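PDB 5HQJ: periplasmic binding protein/LacI transcriptional regulator, which probably serves as the periplasmic sugar-binding component of an ABC transporter and is seen here holding D-arabinose between its two lobes. Local coordinates for residues I34-V39 and L160-L165; V63-Q66 and T72-Q75. One frame throughout, in Å; residues are numbered along the deposited sequence.

Contact 1: residues I34-V39 and L160-L165. With 64K (alpha-D-arabinopyranose), chain B.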
loop_
_atom_site.group_PDB
_atom_site.type_symbol
_atom_site.label_atom_id
_atom_site.label_comp_id
_atom_site.label_asym_id
_atom_site.label_seq_id
_atom_site.Cartn_x
_atom_site.Cartn_y
_atom_site.Cartn_z
ATOM N N ILE A 34 -5.763 12.433 -1.041
ATOM C CA ILE A 34 -6.737 11.545 -0.401
ATOM C C ILE A 34 -6.124 10.189 -0.159
ATOM O O ILE A 34 -5.760 9.501 -1.136
ATOM C CB ILE A 34 -8.010 11.344 -1.302
ATOM C CG1 ILE A 34 -8.594 12.700 -1.699
ATOM C CG2 ILE A 34 -9.069 10.450 -0.602
ATOM C CD1 ILE A 34 -9.652 12.641 -2.787
ATOM N N PRO A 35 -5.990 9.790 1.113
ATOM C CA PRO A 35 -5.582 8.411 1.371
ATOM C C PRO A 35 -6.753 7.447 1.254
ATOM O O PRO A 35 -7.882 7.899 1.027
ATOM C CB PRO A 35 -5.075 8.477 2.816
ATOM C CG PRO A 35 -5.987 9.480 3.441
ATOM C CD PRO A 35 -6.112 10.548 2.385
ATOM N N LYS A 36 -6.497 6.162 1.448
ATOM C CA LYS A 36 -7.592 5.188 1.456
ATOM C C LYS A 36 -8.463 5.437 2.688
ATOM O O LYS A 36 -9.667 5.183 2.664
ATOM C CB LYS A 36 -7.065 3.749 1.453
ATOM C CG LYS A 36 -6.577 3.234 0.060
ATOM C CD LYS A 36 -6.137 1.760 0.134
ATOM C CE LYS A 36 -5.569 1.236 -1.191
ATOM N NZ LYS A 36 -5.359 -0.238 -1.142
ATOM N N VAL A 37 -7.823 5.921 3.755
ATOM C CA VAL A 37 -8.467 6.190 5.047
ATOM C C VAL A 37 -7.370 6.620 6.004
ATOM O O VAL A 37 -6.198 6.500 5.674
ATOM C CB VAL A 37 -9.174 4.963 5.670
ATOM C CG1 VAL A 37 -10.701 4.922 5.379
ATOM C CG2 VAL A 37 -8.450 3.644 5.305
ATOM N N ALA A 38 -7.742 7.075 7.198
ATOM C CA ALA A 38 -6.759 7.387 8.227
ATOM C C ALA A 38 -6.162 6.133 8.824
ATOM O O ALA A 38 -6.513 5.754 9.938
ATOM C CB ALA A 38 -7.386 8.209 9.338
ATOM N N VAL A 39 -5.248 5.515 8.089
ATOM C CA VAL A 39 -4.467 4.375 8.563
ATOM C C VAL A 39 -2.957 4.689 8.485
ATOM O O VAL A 39 -2.537 5.542 7.715
ATOM C CB VAL A 39 -4.784 3.113 7.743
ATOM C CG1 VAL A 39 -6.202 2.652 7.996
ATOM C CG2 VAL A 39 -4.596 3.383 6.296
ATOM N N LEU A 160 -10.342 -6.901 0.362
ATOM C CA LEU A 160 -10.379 -7.794 -0.782
ATOM C C LEU A 160 -10.546 -7.092 -2.143
ATOM O O LEU A 160 -10.271 -7.699 -3.174
ATOM C CB LEU A 160 -11.493 -8.829 -0.591
ATOM C CG LEU A 160 -11.423 -9.712 0.654
ATOM C CD1 LEU A 160 -12.656 -10.615 0.749
ATOM C CD2 LEU A 160 -10.144 -10.529 0.664
ATOM N N GLY A 161 -10.950 -5.825 -2.150
ATOM C CA GLY A 161 -11.198 -5.111 -3.393
ATOM C C GLY A 161 -10.060 -4.248 -3.881
ATOM O O GLY A 161 -10.128 -3.651 -4.952
ATOM N N ALA A 162 -9.002 -4.189 -3.086
ATOM C CA ALA A 162 -7.851 -3.353 -3.383
ATOM C C ALA A 162 -6.986 -3.904 -4.511
ATOM O O ALA A 162 -6.453 -5.016 -4.419
ATOM C CB ALA A 162 -7.018 -3.179 -2.119
ATOM N N VAL A 163 -6.809 -3.106 -5.558
ATOM C CA VAL A 163 -6.005 -3.514 -6.702
ATOM C C VAL A 163 -4.554 -3.778 -6.348
ATOM O O VAL A 163 -3.967 -4.745 -6.840
ATOM C CB VAL A 163 -6.048 -2.452 -7.825
ATOM C CG1 VAL A 163 -4.818 -2.539 -8.739
ATOM C CG2 VAL A 163 -7.304 -2.618 -8.635
ATOM N N ASN A 164 -3.940 -2.937 -5.523
ATOM C CA ASN A 164 -2.526 -3.074 -5.323
ATOM C C ASN A 164 -2.344 -4.362 -4.533
ATOM O O ASN A 164 -1.406 -5.088 -4.796
ATOM C CB ASN A 164 -1.895 -1.829 -4.655
ATOM C CG ASN A 164 -2.538 -1.429 -3.320
ATOM O OD1 ASN A 164 -3.619 -1.882 -2.948
ATOM N ND2 ASN A 164 -1.856 -0.524 -2.608
ATOM N N LEU A 165 -3.252 -4.639 -3.586
ATOM C CA LEU A 165 -3.123 -5.810 -2.732
ATOM C C LEU A 165 -3.359 -7.045 -3.546
ATOM O O LEU A 165 -2.624 -8.005 -3.438
ATOM C CB LEU A 165 -4.100 -5.762 -1.574
ATOM C CG LEU A 165 -3.920 -4.617 -0.603
ATOM C CD1 LEU A 165 -4.798 -4.869 0.589
ATOM C CD2 LEU A 165 -2.445 -4.405 -0.190
HETATM O O2 64K B . 0.234 0.137 -0.260
HETATM C C2 64K B . -0.720 -0.275 0.777
HETATM C C3 64K B . 0.051 -0.455 2.045
HETATM O O3 64K B . 0.777 -1.661 1.966
HETATM C C4 64K B . -0.863 -0.591 3.258
HETATM O O4 64K B . -1.608 -1.823 3.236
HETATM C C5 64K B . -1.828 0.507 3.276
HETATM O O5 64K B . -2.656 0.423 2.090
HETATM C C1 64K B . -1.772 0.785 0.948
HETATM O O1 64K B . -2.536 0.832 -0.194
#
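Lys-36 reaches across the cleft to Asn-164, and the sugar sits against both. Its CB points at 160-165. CG lies anti to the carbonyl carbon, beside the backbone N. Beyond CG the chain is fully extended, which carries NZ over to Asn-164; the nearest CA atoms of the two segments, of Lys-36 and Ala-162, are 9.8 Å apart. CD passes 3.7 Å from O1 of the arabinopyranose, and CE comes closer to the same oxygen. At the tip, NZ gives a hydrogen bond of 3.0 Å to OD1 of Asn-164. It approaches at 119° to the C=O bond, tilted 25° from the carbonyl plane. NZ also makes a weak bond to the sugar O1 and packs 3.5 Å from CB of Ala-162, the N-cap residue of helix 163-176. The amide of Asn-164 comes from the opposite direction and uses its other end on the sugar: ND2 donates to O1 over 2.9 Å, nearly straight at 163°. The three bonds close a ring, one side of it weak, and with weak bonds between OD1 and OG of Ser-117 and from ND2 to O of Asp-116 they probably hold the amide's rotation. Asp-116, Arg-168, Gln-219, Asp-247 and Gln-267 also bond the sugar. A ligand between two lobes, gripped by polar side chains from both, is characteristic of the interdomain pocket of periplasmic sugar-binding proteins.

Contact 2: residues V63-Q66 and T72-Q75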
loop_
_atom_site.group_PDB
_atom_site.type_symbol
_atom_site.label_atom_id
_atom_site.label_comp_id
_atom_site.label_asym_id
_atom_site.label_seq_id
_atom_site.Cartn_x
_atom_site.Cartn_y
_atom_site.Cartn_z
ATOM N N VAL A 63 -7.466 15.027 2.781
ATOM C CA VAL A 63 -8.883 14.693 2.936
ATOM C C VAL A 63 -9.069 13.198 3.169
ATOM O O VAL A 63 -8.814 12.367 2.289
ATOM C CB VAL A 63 -9.680 15.139 1.706
ATOM C CG1 VAL A 63 -11.175 15.046 1.984
ATOM C CG2 VAL A 63 -9.286 16.567 1.329
ATOM N N VAL A 64 -9.549 12.855 4.354
ATOM C CA VAL A 64 -9.535 11.472 4.791
ATOM C C VAL A 64 -10.904 10.780 4.735
ATOM O O VAL A 64 -11.868 11.252 5.346
ATOM C CB VAL A 64 -9.023 11.371 6.231
ATOM C CG1 VAL A 64 -8.672 9.952 6.522
ATOM C CG2 VAL A 64 -7.802 12.284 6.458
ATOM N N PRO A 65 -10.992 9.644 4.019
ATOM C CA PRO A 65 -12.219 8.837 4.109
ATOM C C PRO A 65 -12.445 8.251 5.517
ATOM O O PRO A 65 -11.483 8.136 6.271
ATOM C CB PRO A 65 -11.983 7.721 3.084
ATOM C CG PRO A 65 -10.936 8.285 2.112
ATOM C CD PRO A 65 -10.065 9.143 2.984
ATOM N N GLN A 66 -13.688 7.879 5.854
ATOM C CA GLN A 66 -14.006 7.330 7.181
ATOM C C GLN A 66 -13.992 5.805 7.166
ATOM O O GLN A 66 -13.824 5.160 8.211
ATOM C CB GLN A 66 -15.374 7.810 7.663
ATOM C CG GLN A 66 -15.618 9.294 7.484
ATOM C CD GLN A 66 -16.062 9.643 6.078
ATOM O OE1 GLN A 66 -17.196 9.356 5.689
ATOM N NE2 GLN A 66 -15.169 10.256 5.300
ATOM N N THR A 72 -17.730 6.731 -0.277
ATOM C CA THR A 72 -17.149 7.741 0.590
ATOM C C THR A 72 -16.151 8.628 -0.168
ATOM O O THR A 72 -16.071 9.835 0.077
ATOM C CB THR A 72 -16.417 7.118 1.778
ATOM O OG1 THR A 72 -17.229 6.103 2.394
ATOM C CG2 THR A 72 -16.069 8.216 2.785
ATOM N N GLN A 73 -15.403 8.029 -1.090
ATOM C CA GLN A 73 -14.416 8.794 -1.860
ATOM C C GLN A 73 -15.063 9.542 -3.026
ATOM O O GLN A 73 -14.552 10.564 -3.456
ATOM C CB GLN A 73 -13.288 7.881 -2.375
ATOM C CG GLN A 73 -12.139 7.631 -1.362
ATOM C CD GLN A 73 -11.019 6.769 -1.945
ATOM O OE1 GLN A 73 -11.241 5.992 -2.859
ATOM N NE2 GLN A 73 -9.808 6.922 -1.419
ATOM N N VAL A 74 -16.204 9.067 -3.525
ATOM C CA VAL A 74 -16.919 9.834 -4.547
ATOM C C VAL A 74 -17.408 11.161 -3.948
ATOM O O VAL A 74 -17.241 12.218 -4.552
ATOM C CB VAL A 74 -18.114 9.034 -5.151
ATOM C CG1 VAL A 74 -18.848 9.855 -6.208
ATOM C CG2 VAL A 74 -17.616 7.743 -5.768
ATOM N N GLN A 75 -17.991 11.110 -2.753
ATOM C CA GLN A 75 -18.487 12.322 -2.114
ATOM C C GLN A 75 -17.375 13.352 -1.971
ATOM O O GLN A 75 -17.590 14.541 -2.234
ATOM C CB GLN A 75 -19.100 12.010 -0.741
ATOM C CG GLN A 75 -20.518 11.479 -0.820
ATOM C CD GLN A 75 -21.462 12.454 -1.507
ATOM O OE1 GLN A 75 -21.534 13.627 -1.135
ATOM N NE2 GLN A 75 -22.165 11.979 -2.538
#
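Pro-65 and Thr-72 bring the loop 63-66 against the first turn of helix 71-82. The nonpolar contacts come first. CG of the proline ring lies 3.7 Å from CG of Gln-73, whose aliphatic part passes the ring at a slant. Next along the ring, CB of Pro-65 meets the methyl CG2 of Thr-72 at 4.1 Å, from the same side as Gln-73. That methyl lies anti to the backbone N of Thr-72, which turns it to the loop. It also meets the amide of Gln-66: OE1 is 3.3 Å from CG2 and NE2 is 3.4 Å from it. The methyl approaches this O and N end obliquely from one side of the amide plane, a van der Waals contact.

No hydrogen bond joins the two segments. The polar ends are used elsewhere. Gln-66 bends at chi2 (82°), and its NE2 turns back to O of Val-64 in a weak bond of 3.4 Å. OG1 of Thr-72 bonds OD1 of Asn-67, and NE2 of Gln-73 bonds O of Ser-91. Pro-65 also packs on Ile-34, Pro-35 and Val-37. This is a strand-loop-helix connection, from strand 59-62 into helix 71-82, within the Rossmann-like alpha/beta lobe of a periplasmic binding protein.

Overall arrangement
Contact 2 is nested along the chain inside the long loop that contact 1 closes, and the centres of the two lie 12 Å apart. Both draw on the lobe built around the parallel sheet that includes strands 30-34 and 59-62. Segment 34-39 follows the first of these strands and 63-66 follows the second. Segment 160-165 instead belongs to the lobe of the mixed sheet, so contact 1 bridges the lobes while contact 2 stays within one. They touch directly: O of Pro-35 probably accepts a hydrogen bond from NE2 of Gln-73, 3.3 Å away. The loop that carries Lys-36 is thus in direct contact with loop 63-66 and helix 71-82, through Pro-35 and Ala-38.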